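Local atomic coordinates of uncharacterized protein Cgl0159 (PDB entry 3FOK), a protein that is of unknown function but has a TIM-barrel fold, and is probably an enzyme. Residues A67-Y70 / E71-R75; E12-R15 / R16-A20; E74-A77 / I78-S81. All coordinates share one frame; numbering follows the deposited sequence.

Contact 1: A67-Y70 / E71-R75; sequences ANRY and ELLER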
loop_
_atom_site.group_PDB
_atom_site.type_symbol
_atom_site.label_atom_id
_atom_site.label_comp_id
_atom_site.label_asym_id
_atom_site.label_seq_id
_atom_site.Cartn_x
_atom_site.Cartn_y
_atom_site.Cartn_z
ATOM N N ALA A 67 -24.418 20.860 15.208
ATOM C CA ALA A 67 -24.950 20.731 13.853
ATOM C C ALA A 67 -24.951 22.105 13.189
ATOM O O ALA A 67 -24.670 22.234 12.001
ATOM C CB ALA A 67 -26.367 20.164 13.889
ATOM N N ASN A 68 -25.267 23.132 13.970
ATOM C CA ASN A 68 -25.289 24.498 13.463
ATOM C C ASN A 68 -23.881 25.068 13.598
ATOM O O ASN A 68 -23.450 25.434 14.692
ATOM C CB ASN A 68 -26.290 25.339 14.261
ATOM C CG ASN A 68 -26.405 26.761 13.744
ATOM O OD1 ASN A 68 -27.474 27.373 13.820
ATOM N ND2 ASN A 68 -25.303 27.299 13.225
ATOM N N ARG A 69 -23.170 25.141 12.477
ATOM C CA ARG A 69 -21.804 25.637 12.469
ATOM C C ARG A 69 -21.676 27.104 12.877
ATOM O O ARG A 69 -20.674 27.495 13.486
ATOM C CB ARG A 69 -21.181 25.413 11.086
ATOM C CG ARG A 69 -19.735 25.878 10.962
ATOM C CD ARG A 69 -18.791 25.147 11.926
ATOM N NE ARG A 69 -18.136 23.982 11.327
ATOM C CZ ARG A 69 -18.520 22.722 11.510
ATOM N NH1 ARG A 69 -19.567 22.443 12.281
ATOM N NH2 ARG A 69 -17.846 21.735 10.933
ATOM N N TYR A 70 -22.676 27.916 12.552
ATOM C CA TYR A 70 -22.623 29.329 12.913
ATOM C C TYR A 70 -22.679 29.514 14.424
ATOM O O TYR A 70 -21.979 30.361 14.976
ATOM C CB TYR A 70 -23.757 30.089 12.234
ATOM C CG TYR A 70 -23.548 30.235 10.745
ATOM C CD1 TYR A 70 -22.736 31.247 10.232
ATOM C CD2 TYR A 70 -24.121 29.331 9.850
ATOM C CE1 TYR A 70 -22.502 31.352 8.860
ATOM C CE2 TYR A 70 -23.891 29.426 8.486
ATOM C CZ TYR A 70 -23.082 30.434 7.997
ATOM O OH TYR A 70 -22.851 30.521 6.645
ATOM N N GLU A 71 -23.501 28.717 15.099
ATOM C CA GLU A 71 -23.595 28.817 16.551
ATOM C C GLU A 71 -22.338 28.228 17.173
ATOM O O GLU A 71 -21.867 28.704 18.200
ATOM C CB GLU A 71 -24.812 28.063 17.087
ATOM C CG GLU A 71 -26.136 28.476 16.489
ATOM C CD GLU A 71 -27.315 27.953 17.289
ATOM O OE1 GLU A 71 -27.179 26.878 17.917
ATOM O OE2 GLU A 71 -28.380 28.609 17.279
ATOM N N LEU A 72 -21.802 27.186 16.548
ATOM C CA LEU A 72 -20.593 26.550 17.051
ATOM C C LEU A 72 -19.492 27.601 17.072
ATOM O O LEU A 72 -18.778 27.746 18.061
ATOM C CB LEU A 72 -20.174 25.389 16.145
ATOM C CG LEU A 72 -19.307 24.274 16.750
ATOM C CD1 LEU A 72 -18.663 23.483 15.623
ATOM C CD2 LEU A 72 -18.229 24.851 17.654
ATOM N N LEU A 73 -19.368 28.343 15.974
ATOM C CA LEU A 73 -18.357 29.385 15.872
ATOM C C LEU A 73 -18.583 30.490 16.903
ATOM O O LEU A 73 -17.626 30.994 17.490
ATOM C CB LEU A 73 -18.338 29.967 14.453
ATOM C CG LEU A 73 -17.812 29.029 13.355
ATOM C CD1 LEU A 73 -17.976 29.675 11.986
ATOM C CD2 LEU A 73 -16.353 28.704 13.619
ATOM N N GLU A 74 -19.841 30.860 17.129
ATOM C CA GLU A 74 -20.158 31.899 18.106
ATOM C C GLU A 74 -19.734 31.440 19.495
ATOM O O GLU A 74 -19.049 32.160 20.223
ATOM C CB GLU A 74 -21.662 32.196 18.119
ATOM C CG GLU A 74 -22.037 33.632 17.762
ATOM C CD GLU A 74 -21.351 34.669 18.640
ATOM O OE1 GLU A 74 -21.554 34.654 19.874
ATOM O OE2 GLU A 74 -20.608 35.506 18.088
ATOM N N ARG A 75 -20.149 30.233 19.860
ATOM C CA ARG A 75 -19.815 29.677 21.162
ATOM C C ARG A 75 -18.298 29.605 21.321
ATOM O O ARG A 75 -17.772 29.783 22.414
ATOM C CB ARG A 75 -20.453 28.293 21.306
ATOM C CG ARG A 75 -21.943 28.298 20.977
ATOM C CD ARG A 75 -22.549 26.908 21.004
ATOM N NE ARG A 75 -23.004 26.536 22.337
ATOM C CZ ARG A 75 -24.233 26.748 22.796
ATOM N NH1 ARG A 75 -25.144 27.327 22.029
ATOM N NH2 ARG A 75 -24.549 26.386 24.032
HETATM O O HOH W 1 -24.446 24.913 17.590
#
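N68 and E71 meet where the helix 69-81 begins. The amide of N68 and the carboxylate of E71 are stacked, their planes only 12° apart, although the two side chains as a whole cross at about a right angle. Between the side chains, N68 OD1 comes 3.2 Å from E71 CG. N68 is the N-cap residue, and its CG lies anti to the backbone N (chi1 -178°), which sets the amide beside the N-H groups of the first turn. As modelled, however, N68 ND2 stands 2.8 Å from Y70 N and 3.0 Å from E71 N, donor facing donor both times. At this resolution the O and N of an amide are hard to tell apart, so its assignment is doubtful, and the reverse one would probably suit the cap better.

The backbone behind this pair starts the helical pattern. L72 N bonds to N68 O at 3.0 Å, and L73 N bonds to R69 O at 2.9 Å. A water donates to N68 O at 3.1 Å and, weakly, to E71 OE1, tying the cap carbonyl to the carboxylate.

On the buried side R69 and L72 run side by side, pointing the same way, and R69 NH1 lies 3.6 Å from L72 CD1. The R69 chain bends at chi2 and chi3, and beyond the bend NH2 forms a salt bridge with D93.

Y70 carries its ring to the N-terminal helix 8-20, where F11 meets it edge-to-face and R15 bonds to its hydroxyl. R69 and L72 pack on I94 of helix 92-100, while A67, N68, R69 and Y70 border a second subunit. The helix itself is the crossover between the parallel strands 44-48 and 87-90.

Contact 2: E12-R15 / R16-A20; sequences EALR and RMRAA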
loop_
_atom_site.group_PDB
_atom_site.type_symbol
_atom_site.label_atom_id
_atom_site.label_comp_id
_atom_site.label_asym_id
_atom_site.label_seq_id
_atom_site.Cartn_x
_atom_site.Cartn_y
_atom_site.Cartn_z
ATOM N N GLU A 12 -20.952 37.295 6.787
ATOM C CA GLU A 12 -21.150 37.533 5.368
ATOM C C GLU A 12 -19.776 37.649 4.716
ATOM O O GLU A 12 -19.560 37.162 3.611
ATOM C CB GLU A 12 -21.948 38.820 5.126
ATOM C CG GLU A 12 -22.211 39.081 3.656
ATOM C CD GLU A 12 -23.000 37.955 3.007
ATOM O OE1 GLU A 12 -22.917 37.798 1.768
ATOM O OE2 GLU A 12 -23.717 37.233 3.736
ATOM N N ALA A 13 -18.848 38.290 5.418
ATOM C CA ALA A 13 -17.491 38.467 4.918
ATOM C C ALA A 13 -16.756 37.128 4.850
ATOM O O ALA A 13 -16.033 36.866 3.889
ATOM C CB ALA A 13 -16.730 39.440 5.812
ATOM N N LEU A 14 -16.940 36.288 5.870
ATOM C CA LEU A 14 -16.302 34.969 5.920
ATOM C C LEU A 14 -16.764 34.108 4.755
ATOM O O LEU A 14 -15.948 33.587 4.002
ATOM C CB LEU A 14 -16.630 34.267 7.245
ATOM C CG LEU A 14 -16.341 32.766 7.418
ATOM C CD1 LEU A 14 -14.863 32.462 7.230
ATOM C CD2 LEU A 14 -16.788 32.334 8.806
ATOM N N ARG A 15 -18.077 33.952 4.617
ATOM C CA ARG A 15 -18.635 33.163 3.522
ATOM C C ARG A 15 -18.153 33.751 2.212
ATOM O O ARG A 15 -17.675 33.044 1.324
ATOM C CB ARG A 15 -20.166 33.217 3.520
ATOM C CG ARG A 15 -20.868 32.385 4.570
ATOM C CD ARG A 15 -22.351 32.285 4.226
ATOM N NE ARG A 15 -23.022 33.581 4.260
ATOM C CZ ARG A 15 -23.628 34.079 5.331
ATOM N NH1 ARG A 15 -23.652 33.390 6.463
ATOM N NH2 ARG A 15 -24.212 35.267 5.273
ATOM N N ARG A 16 -18.299 35.064 2.108
ATOM C CA ARG A 16 -17.913 35.795 0.918
ATOM C C ARG A 16 -16.418 35.687 0.655
ATOM O O ARG A 16 -15.974 35.789 -0.483
ATOM C CB ARG A 16 -18.325 37.255 1.070
ATOM C CG ARG A 16 -18.223 38.067 -0.191
ATOM C CD ARG A 16 -18.921 39.407 -0.028
ATOM N NE ARG A 16 -20.367 39.264 0.135
ATOM C CZ ARG A 16 -21.234 40.246 -0.095
ATOM N NH1 ARG A 16 -20.798 41.437 -0.494
ATOM N NH2 ARG A 16 -22.536 40.041 0.064
HETATM N N MSE A 17 -15.637 35.462 1.705
HETATM C CA MSE A 17 -14.195 35.345 1.532
HETATM C C MSE A 17 -13.846 33.993 0.919
HETATM O O MSE A 17 -13.163 33.927 -0.103
HETATM C CB MSE A 17 -13.467 35.499 2.868
HETATM C CG MSE A 17 -11.963 35.626 2.702
HETATM SE SE MSE A 17 -10.955 35.448 4.345
HETATM C CE MSE A 17 -11.418 37.136 5.180
ATOM N N ARG A 18 -14.320 32.922 1.550
ATOM C CA ARG A 18 -14.070 31.567 1.074
ATOM C C ARG A 18 -14.441 31.418 -0.397
ATOM O O ARG A 18 -13.782 30.697 -1.151
ATOM C CB ARG A 18 -14.881 30.561 1.889
ATOM C CG ARG A 18 -14.344 30.269 3.280
ATOM C CD ARG A 18 -15.305 29.354 4.031
ATOM N NE ARG A 18 -14.625 28.540 5.030
ATOM C CZ ARG A 18 -13.774 27.560 4.742
ATOM N NH1 ARG A 18 -13.497 27.269 3.476
ATOM N NH2 ARG A 18 -13.200 26.870 5.720
ATOM N N ALA A 19 -15.503 32.106 -0.797
ATOM C CA ALA A 19 -15.979 32.040 -2.168
ATOM C C ALA A 19 -15.080 32.729 -3.188
ATOM O O ALA A 19 -14.587 32.089 -4.114
ATOM C CB ALA A 19 -17.386 32.620 -2.248
ATOM N N ALA A 20 -14.861 34.030 -3.009
ATOM C CA ALA A 20 -14.072 34.811 -3.958
ATOM C C ALA A 20 -12.608 35.132 -3.638
ATOM O O ALA A 20 -11.821 35.359 -4.559
ATOM C CB ALA A 20 -14.812 36.100 -4.275
#
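R16 reaches back one turn to E12, and this pair carries the side-chain part of the contact. R16 sends CG out opposite its own backbone N (chi1 -169°) and bends at chi3, which lays the guanidinium beside the E12 carboxylate. R16 NH2 bonds to E12 OE1 at 2.8 Å, and R16 NE adds a weak bond to the same oxygen at 3.4 Å. The carboxylate and guanidinium planes stand 90° apart. OE1 sits at the guanidinium edge, tilted 19° from its plane, while the arginine approaches that oxygen from the anti side, out of the carboxylate plane.

R15 takes the other oxygen. Its NH2 meets E12 OE2 nearly along the C-O axis at 2.5 Å, shorter than usual and of doubtful exact length, and the guanidinium turns one face partly over E12 N. A bend at chi3 brings R15 round to the acid, leaving NH1 to the Y70 hydroxyl on helix 69-81.

L14 plays a different part: its side chain faces helix 92-100, touching D97 and A100, whereas its carbonyl holds the next turn. R18 N bonds to L14 O at 3.0 Å. A19 N bonds to R15 O at 3.2 Å in the same pattern. R18 turns its own guanidinium to D97 and to the carbonyl of S216 of the second subunit, and selenomethionine M17 packs on M24 and R28 of helix 23-30.

One carboxylate thus answers two arginines of the same helix, in an i to i+3 salt bridge with R15 and an i to i+4 one with R16. With both oxygens engaged, rotation of the E12 carboxylate is probably restricted, and the two positive charges would be expected to favour its ionised form.

Contact 3: E74-A77 / I78-S81; sequences ERMA and IALS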
loop_
_atom_site.group_PDB
_atom_site.type_symbol
_atom_site.label_atom_id
_atom_site.label_comp_id
_atom_site.label_asym_id
_atom_site.label_seq_id
_atom_site.Cartn_x
_atom_site.Cartn_y
_atom_site.Cartn_z
ATOM N N GLU A 74 -19.841 30.860 17.129
ATOM C CA GLU A 74 -20.158 31.899 18.106
ATOM C C GLU A 74 -19.734 31.440 19.495
ATOM O O GLU A 74 -19.049 32.160 20.223
ATOM C CB GLU A 74 -21.662 32.196 18.119
ATOM C CG GLU A 74 -22.037 33.632 17.762
ATOM C CD GLU A 74 -21.351 34.669 18.640
ATOM O OE1 GLU A 74 -21.554 34.654 19.874
ATOM O OE2 GLU A 74 -20.608 35.506 18.088
ATOM N N ARG A 75 -20.149 30.233 19.860
ATOM C CA ARG A 75 -19.815 29.677 21.162
ATOM C C ARG A 75 -18.298 29.605 21.321
ATOM O O ARG A 75 -17.772 29.783 22.414
ATOM C CB ARG A 75 -20.453 28.293 21.306
ATOM C CG ARG A 75 -21.943 28.298 20.977
ATOM C CD ARG A 75 -22.549 26.908 21.004
ATOM N NE ARG A 75 -23.004 26.536 22.337
ATOM C CZ ARG A 75 -24.233 26.748 22.796
ATOM N NH1 ARG A 75 -25.144 27.327 22.029
ATOM N NH2 ARG A 75 -24.549 26.386 24.032
HETATM N N MSE A 76 -17.602 29.358 20.215
HETATM C CA MSE A 76 -16.146 29.285 20.224
HETATM C C MSE A 76 -15.568 30.681 20.432
HETATM O O MSE A 76 -14.657 30.876 21.239
HETATM C CB MSE A 76 -15.626 28.706 18.900
HETATM C CG MSE A 76 -14.943 27.348 19.026
HETATM SE SE MSE A 76 -13.402 27.373 20.195
HETATM C CE MSE A 76 -14.328 27.212 21.869
ATOM N N ALA A 77 -16.105 31.650 19.694
ATOM C CA ALA A 77 -15.654 33.033 19.789
ATOM C C ALA A 77 -15.777 33.527 21.225
ATOM O O ALA A 77 -14.894 34.224 21.729
ATOM C CB ALA A 77 -16.473 33.912 18.863
ATOM N N ILE A 78 -16.876 33.162 21.880
ATOM C CA ILE A 78 -17.104 33.565 23.261
ATOM C C ILE A 78 -16.014 32.978 24.150
ATOM O O ILE A 78 -15.369 33.697 24.916
ATOM C CB ILE A 78 -18.481 33.078 23.763
ATOM C CG1 ILE A 78 -19.594 33.827 23.025
ATOM C CG2 ILE A 78 -18.596 33.287 25.267
ATOM C CD1 ILE A 78 -20.990 33.365 23.389
ATOM N N ALA A 79 -15.813 31.669 24.042
ATOM C CA ALA A 79 -14.800 30.986 24.833
ATOM C C ALA A 79 -13.429 31.638 24.647
ATOM O O ALA A 79 -12.732 31.917 25.619
ATOM C CB ALA A 79 -14.737 29.518 24.442
ATOM N N LEU A 80 -13.053 31.893 23.396
ATOM C CA LEU A 80 -11.764 32.505 23.089
ATOM C C LEU A 80 -11.621 33.934 23.594
ATOM O O LEU A 80 -10.505 34.424 23.763
ATOM C CB LEU A 80 -11.506 32.489 21.579
ATOM C CG LEU A 80 -11.245 31.143 20.900
ATOM C CD1 LEU A 80 -10.994 31.369 19.415
ATOM C CD2 LEU A 80 -10.044 30.458 21.546
ATOM N N SER A 81 -12.742 34.608 23.828
ATOM C CA SER A 81 -12.697 35.988 24.300
ATOM C C SER A 81 -12.499 36.073 25.809
ATOM O O SER A 81 -12.059 37.098 26.327
ATOM C CB SER A 81 -13.983 36.721 23.919
ATOM O OG SER A 81 -15.086 36.215 24.644
#
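M76, a selenomethionine, packs against A79 and L80 on the buried face of the helix. Its chain bends at chi2 (-60°) and again at chi3 (82°), curling the methyl back so that M76 CE touches A79 CB at 3.5 Å; M76 SE lies 4.4 Å from L80 CG. Beneath them, L80 N bonds to M76 O at 2.9 Å. I78 belongs to the tight part too, leaning its CG1 branch back over the preceding turn, 3.3 Å from E74 O.

Elsewhere the fit is looser. The E74 carboxylate crosses the I78 branch with OE1 3.8 Å from I78 CD1, a touch without a polar bond; the other oxygen, OE2, bonds to I6 N in the N-terminal segment. At the exposed end S81 folds its hydroxyl back, and S81 OG donates to I78 O at 2.5 Å, unusually short for such a bond, while S81 N bonds to the same carbonyl. The bond from S81 N to A77 O is weak, in keeping with a helix about to finish.

M76 and A79 rest on V47, and I78 and A79 reach V284 and V288: the helix lies over strand 44-48 and beside helix 284-295.

Overall arrangement
Contact 2 comes first along the chain, on helix 8-20; contacts 1 and 3 follow one another on helix 69-81 and share E74 and R75. Their centres are about 10 Å apart, against about 17 Å from contact 2 to contact 1 and about 20 Å from contact 2 to contact 3. Contacts 2 and 1 touch through a probable hydrogen bond between R15 and Y70, and both border the second subunit; contact 3 meets no other chain and lies against strand 44-48. The N-terminal helix is thus tied to the start of a barrel crossover helix at the subunit interface, while the end of that helix packs on the barrel wall.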